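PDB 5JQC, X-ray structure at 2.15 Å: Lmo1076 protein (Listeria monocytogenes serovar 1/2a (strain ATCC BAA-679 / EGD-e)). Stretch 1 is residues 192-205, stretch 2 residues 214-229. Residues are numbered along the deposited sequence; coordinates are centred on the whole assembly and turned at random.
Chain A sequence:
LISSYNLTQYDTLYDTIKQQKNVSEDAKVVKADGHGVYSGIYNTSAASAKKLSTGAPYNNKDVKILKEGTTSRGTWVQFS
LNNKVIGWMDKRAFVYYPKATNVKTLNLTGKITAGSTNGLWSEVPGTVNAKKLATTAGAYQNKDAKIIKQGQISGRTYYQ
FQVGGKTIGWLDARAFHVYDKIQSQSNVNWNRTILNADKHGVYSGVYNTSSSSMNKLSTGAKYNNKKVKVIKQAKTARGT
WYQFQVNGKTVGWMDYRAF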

# COMPACT_ATOMS: atom_id res chain seq x y z
N ARG A 192 11.74 -32.52 27.91
CA ARG A 192 11.98 -31.42 28.84
C ARG A 192 10.91 -31.44 29.92
O ARG A 192 9.81 -31.98 29.73
CB ARG A 192 11.97 -30.05 28.13
CG ARG A 192 12.97 -29.91 26.99
CD ARG A 192 14.42 -29.89 27.47
NE ARG A 192 15.33 -30.42 26.45
CZ ARG A 192 15.93 -29.68 25.51
NH1 ARG A 192 15.71 -28.37 25.45
NH2 ARG A 192 16.74 -30.26 24.63
N THR A 193 11.25 -30.86 31.06
CA THR A 193 10.30 -30.68 32.15
C THR A 193 9.92 -29.21 32.23
O THR A 193 10.79 -28.34 32.27
CB THR A 193 10.87 -31.18 33.48
OG1 THR A 193 11.12 -32.59 33.40
CG2 THR A 193 9.89 -30.93 34.63
N ILE A 194 8.62 -28.94 32.23
CA ILE A 194 8.12 -27.58 32.33
C ILE A 194 8.22 -27.11 33.77
O ILE A 194 7.81 -27.81 34.70
CB ILE A 194 6.67 -27.50 31.83
CG1 ILE A 194 6.59 -27.76 30.32
CG2 ILE A 194 6.05 -26.15 32.16
CD1 ILE A 194 5.18 -27.80 29.81
N LEU A 195 8.79 -25.92 33.96
CA LEU A 195 8.89 -25.30 35.28
C LEU A 195 8.56 -23.82 35.14
O LEU A 195 9.12 -23.13 34.29
CB LEU A 195 10.30 -25.50 35.88
CG LEU A 195 10.75 -26.93 36.24
CD1 LEU A 195 12.24 -26.97 36.60
CD2 LEU A 195 9.91 -27.53 37.37
N ASN A 196 7.62 -23.36 35.97
CA ASN A 196 7.11 -21.98 36.00
C ASN A 196 6.80 -21.47 34.59
O ASN A 196 7.51 -20.65 34.00
CB ASN A 196 8.08 -21.04 36.74
CG ASN A 196 7.44 -20.37 37.97
OD1 ASN A 196 6.22 -20.22 38.05
ND2 ASN A 196 8.27 -19.96 38.93
N ALA A 197 5.69 -21.99 34.06
CA ALA A 197 5.15 -21.58 32.77
C ALA A 197 3.88 -20.75 32.90
O ALA A 197 3.17 -20.55 31.91
CB ALA A 197 4.88 -22.81 31.90
N ASP A 198 3.56 -20.29 34.12
CA ASP A 198 2.36 -19.47 34.32
C ASP A 198 2.40 -18.22 33.45
O ASP A 198 1.37 -17.82 32.88
CB ASP A 198 2.22 -19.08 35.80
CG ASP A 198 2.44 -20.25 36.75
OD1 ASP A 198 3.44 -20.98 36.58
OD2 ASP A 198 1.61 -20.43 37.67
N LYS A 199 3.58 -17.60 33.33
CA LYS A 199 3.75 -16.36 32.58
C LYS A 199 3.52 -16.51 31.09
O LYS A 199 3.32 -15.50 30.41
CB LYS A 199 5.16 -15.78 32.83
CG LYS A 199 6.33 -16.79 32.88
CD LYS A 199 7.72 -16.11 32.72
CE LYS A 199 8.08 -15.12 33.83
NZ LYS A 199 8.78 -15.71 35.05
N HIS A 200 3.53 -17.73 30.56
CA HIS A 200 3.42 -17.98 29.14
C HIS A 200 2.09 -18.66 28.82
O HIS A 200 1.40 -19.20 29.69
CB HIS A 200 4.58 -18.84 28.65
CG HIS A 200 5.92 -18.28 29.02
ND1 HIS A 200 6.63 -18.70 30.12
CD2 HIS A 200 6.67 -17.31 28.44
CE1 HIS A 200 7.77 -18.04 30.18
NE2 HIS A 200 7.81 -17.19 29.18
N GLY A 201 1.73 -18.61 27.54
CA GLY A 201 0.54 -19.30 27.08
C GLY A 201 0.80 -20.42 26.07
O GLY A 201 1.85 -20.50 25.43
N VAL A 202 -0.20 -21.28 25.92
CA VAL A 202 -0.20 -22.38 24.96
C VAL A 202 -1.08 -21.97 23.79
O VAL A 202 -2.24 -21.59 23.98
CB VAL A 202 -0.72 -23.68 25.62
CG1 VAL A 202 -0.77 -24.82 24.62
CG2 VAL A 202 0.11 -24.05 26.85
N TYR A 203 -0.53 -22.06 22.57
CA TYR A 203 -1.23 -21.67 21.36
C TYR A 203 -1.41 -22.86 20.42
O TYR A 203 -0.59 -23.78 20.38
CB TYR A 203 -0.48 -20.56 20.67
CG TYR A 203 -0.32 -19.38 21.59
CD1 TYR A 203 0.77 -19.29 22.44
CD2 TYR A 203 -1.29 -18.38 21.65
CE1 TYR A 203 0.91 -18.22 23.31
CE2 TYR A 203 -1.16 -17.30 22.52
CZ TYR A 203 -0.06 -17.23 23.35
OH TYR A 203 0.07 -16.18 24.22
N SER A 204 -2.50 -22.83 19.64
CA SER A 204 -2.75 -23.90 18.68
C SER A 204 -1.75 -23.89 17.52
O SER A 204 -1.47 -24.95 16.94
CB SER A 204 -4.17 -23.79 18.14
OG SER A 204 -4.31 -22.67 17.31
N GLY A 205 -1.25 -22.71 17.13
CA GLY A 205 -0.19 -22.61 16.14
C GLY A 205 0.97 -21.79 16.69
O GLY A 205 0.94 -21.31 17.82
N MSE A 214 -3.47 -16.25 17.65
CA MSE A 214 -3.33 -14.97 18.34
C MSE A 214 -3.72 -15.10 19.82
O MSE A 214 -3.21 -14.34 20.65
CB MSE A 214 -4.16 -13.88 17.66
CG MSE A 214 -3.77 -13.65 16.23
SE MSE A 214 -4.51 -12.02 15.58
CE MSE A 214 -6.12 -12.65 14.71
N ASN A 215 -4.58 -16.07 20.16
CA ASN A 215 -5.12 -16.17 21.51
C ASN A 215 -4.88 -17.54 22.14
O ASN A 215 -5.22 -18.58 21.55
CB ASN A 215 -6.61 -15.87 21.52
CG ASN A 215 -6.89 -14.43 21.80
OD1 ASN A 215 -6.98 -13.62 20.87
ND2 ASN A 215 -6.99 -14.06 23.08
N LYS A 216 -4.36 -17.52 23.36
CA LYS A 216 -3.94 -18.72 24.06
C LYS A 216 -5.10 -19.69 24.26
O LYS A 216 -6.27 -19.30 24.35
CB LYS A 216 -3.29 -18.37 25.41
CG LYS A 216 -4.21 -17.80 26.50
CD LYS A 216 -3.40 -17.09 27.61
CE LYS A 216 -2.82 -15.76 27.11
NZ LYS A 216 -2.05 -15.01 28.16
N LEU A 217 -4.77 -20.98 24.27
CA LEU A 217 -5.71 -22.01 24.66
C LEU A 217 -5.73 -22.19 26.18
O LEU A 217 -6.77 -22.55 26.74
CB LEU A 217 -5.36 -23.33 23.98
CG LEU A 217 -5.45 -23.35 22.45
CD1 LEU A 217 -4.82 -24.63 21.91
CD2 LEU A 217 -6.90 -23.21 22.01
N SER A 218 -4.60 -21.92 26.84
CA SER A 218 -4.49 -21.91 28.29
C SER A 218 -3.15 -21.26 28.65
O SER A 218 -2.39 -20.85 27.77
CB SER A 218 -4.59 -23.31 28.89
OG SER A 218 -3.36 -24.01 28.75
N THR A 219 -2.88 -21.17 29.94
CA THR A 219 -1.54 -20.84 30.39
C THR A 219 -0.74 -22.12 30.61
O THR A 219 -1.30 -23.21 30.76
CB THR A 219 -1.56 -20.00 31.67
OG1 THR A 219 -2.29 -20.68 32.70
CG2 THR A 219 -2.19 -18.63 31.40
N GLY A 220 0.59 -21.98 30.59
CA GLY A 220 1.45 -23.11 30.89
C GLY A 220 1.51 -23.49 32.35
O GLY A 220 2.18 -24.48 32.69
N ALA A 221 0.83 -22.73 33.22
CA ALA A 221 0.78 -23.05 34.64
C ALA A 221 0.28 -24.47 34.87
O ALA A 221 0.85 -25.19 35.70
CB ALA A 221 -0.12 -22.04 35.38
N LYS A 222 -0.74 -24.89 34.12
CA LYS A 222 -1.34 -26.20 34.31
C LYS A 222 -0.33 -27.33 34.12
O LYS A 222 -0.48 -28.40 34.73
CB LYS A 222 -2.54 -26.34 33.36
CG LYS A 222 -3.02 -27.77 33.13
CD LYS A 222 -4.37 -27.78 32.44
CE LYS A 222 -4.37 -26.98 31.16
NZ LYS A 222 -5.71 -27.00 30.53
N TYR A 223 0.71 -27.12 33.32
CA TYR A 223 1.67 -28.18 33.00
C TYR A 223 2.96 -28.06 33.80
O TYR A 223 4.02 -28.52 33.35
CB TYR A 223 1.99 -28.17 31.51
CG TYR A 223 0.78 -28.21 30.60
CD1 TYR A 223 0.22 -27.04 30.11
CD2 TYR A 223 0.21 -29.43 30.21
CE1 TYR A 223 -0.88 -27.07 29.29
CE2 TYR A 223 -0.89 -29.46 29.38
CZ TYR A 223 -1.43 -28.28 28.92
OH TYR A 223 -2.53 -28.30 28.10
N ASN A 224 2.92 -27.46 34.99
CA ASN A 224 4.15 -27.23 35.74
C ASN A 224 4.66 -28.51 36.38
O ASN A 224 3.89 -29.39 36.78
CB ASN A 224 3.94 -26.16 36.80
CG ASN A 224 4.03 -24.77 36.24
OD1 ASN A 224 4.79 -24.52 35.30
ND2 ASN A 224 3.25 -23.86 36.79
N ASN A 225 5.99 -28.59 36.49
CA ASN A 225 6.68 -29.77 37.01
C ASN A 225 6.24 -31.03 36.27
O ASN A 225 6.05 -32.10 36.87
CB ASN A 225 6.49 -29.90 38.52
CG ASN A 225 7.50 -30.84 39.18
OD1 ASN A 225 8.59 -31.08 38.64
ND2 ASN A 225 7.14 -31.37 40.34
N LYS A 226 6.07 -30.91 34.96
CA LYS A 226 5.59 -32.00 34.11
C LYS A 226 6.62 -32.25 33.02
O LYS A 226 7.12 -31.30 32.41
CB LYS A 226 4.23 -31.64 33.49
CG LYS A 226 3.25 -32.78 33.43
CD LYS A 226 2.88 -33.25 34.82
CE LYS A 226 1.95 -34.44 34.76
NZ LYS A 226 1.54 -34.89 36.12
N LYS A 227 6.95 -33.52 32.79
CA LYS A 227 7.89 -33.88 31.73
C LYS A 227 7.15 -34.00 30.40
O LYS A 227 6.11 -34.67 30.32
CB LYS A 227 8.61 -35.18 32.07
N VAL A 228 7.67 -33.34 29.37
CA VAL A 228 6.98 -33.29 28.08
C VAL A 228 7.90 -33.74 26.96
O VAL A 228 9.10 -33.96 27.16
CB VAL A 228 6.43 -31.88 27.79
CG1 VAL A 228 5.49 -31.42 28.89
CG2 VAL A 228 7.58 -30.90 27.60
N LYS A 229 7.33 -33.84 25.76
CA LYS A 229 8.07 -34.18 24.55
C LYS A 229 7.95 -33.04 23.55
O LYS A 229 6.86 -32.79 23.02
CB LYS A 229 7.54 -35.48 23.96
CG LYS A 229 8.46 -36.07 22.96
CD LYS A 229 8.08 -37.50 22.75
CE LYS A 229 9.24 -38.26 22.18
NZ LYS A 229 10.48 -37.92 22.93

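The side-chain amide of Asn224 bonds at both ends: to a backbone NH and to a carboxylate. Asn224 OD1 accepts a hydrogen bond from Ala197 N at 3.0 Å. Asn224 ND2 donates one to Asp198 OD1 at 2.9 Å. One amide thus uses both its acceptor and its donor to hold the turn from Ala197 to His200, a type I beta turn.

On one flank of this clamp the backbones pair as antiparallel strands. Arg192 N donates to Val228 O at 3.1 Å, and Val228 N returns a bond to Arg192 O at 2.6 Å. Ile194 N donates to Lys226 O at 2.8 Å. The bond from Asn225 N to Ile194 O, 2.7 Å, is weak because it is bent to 124°.

Beyond the turn the chains run antiparallel again. Gly220 N bonds to His200 O at 3.0 Å, Val202 N to Ser218 O at 2.9 Å, and Leu217 N to Val202 O at 2.6 Å. Gly220 lies close to Ala197; a CB at Gly220 would clash with Ala197 CB.

Ile194, Val228, Val202 and Tyr223 make apolar contacts, which keep their carbon atoms from water. Ile194 CD1 lies 3.6 Å from Tyr223 CB and 3.7 Å from Val228 CG1. Val202 CG2 meets Tyr223 CE1 at 4.0 Å, so Tyr223 links Ile194 with Val202.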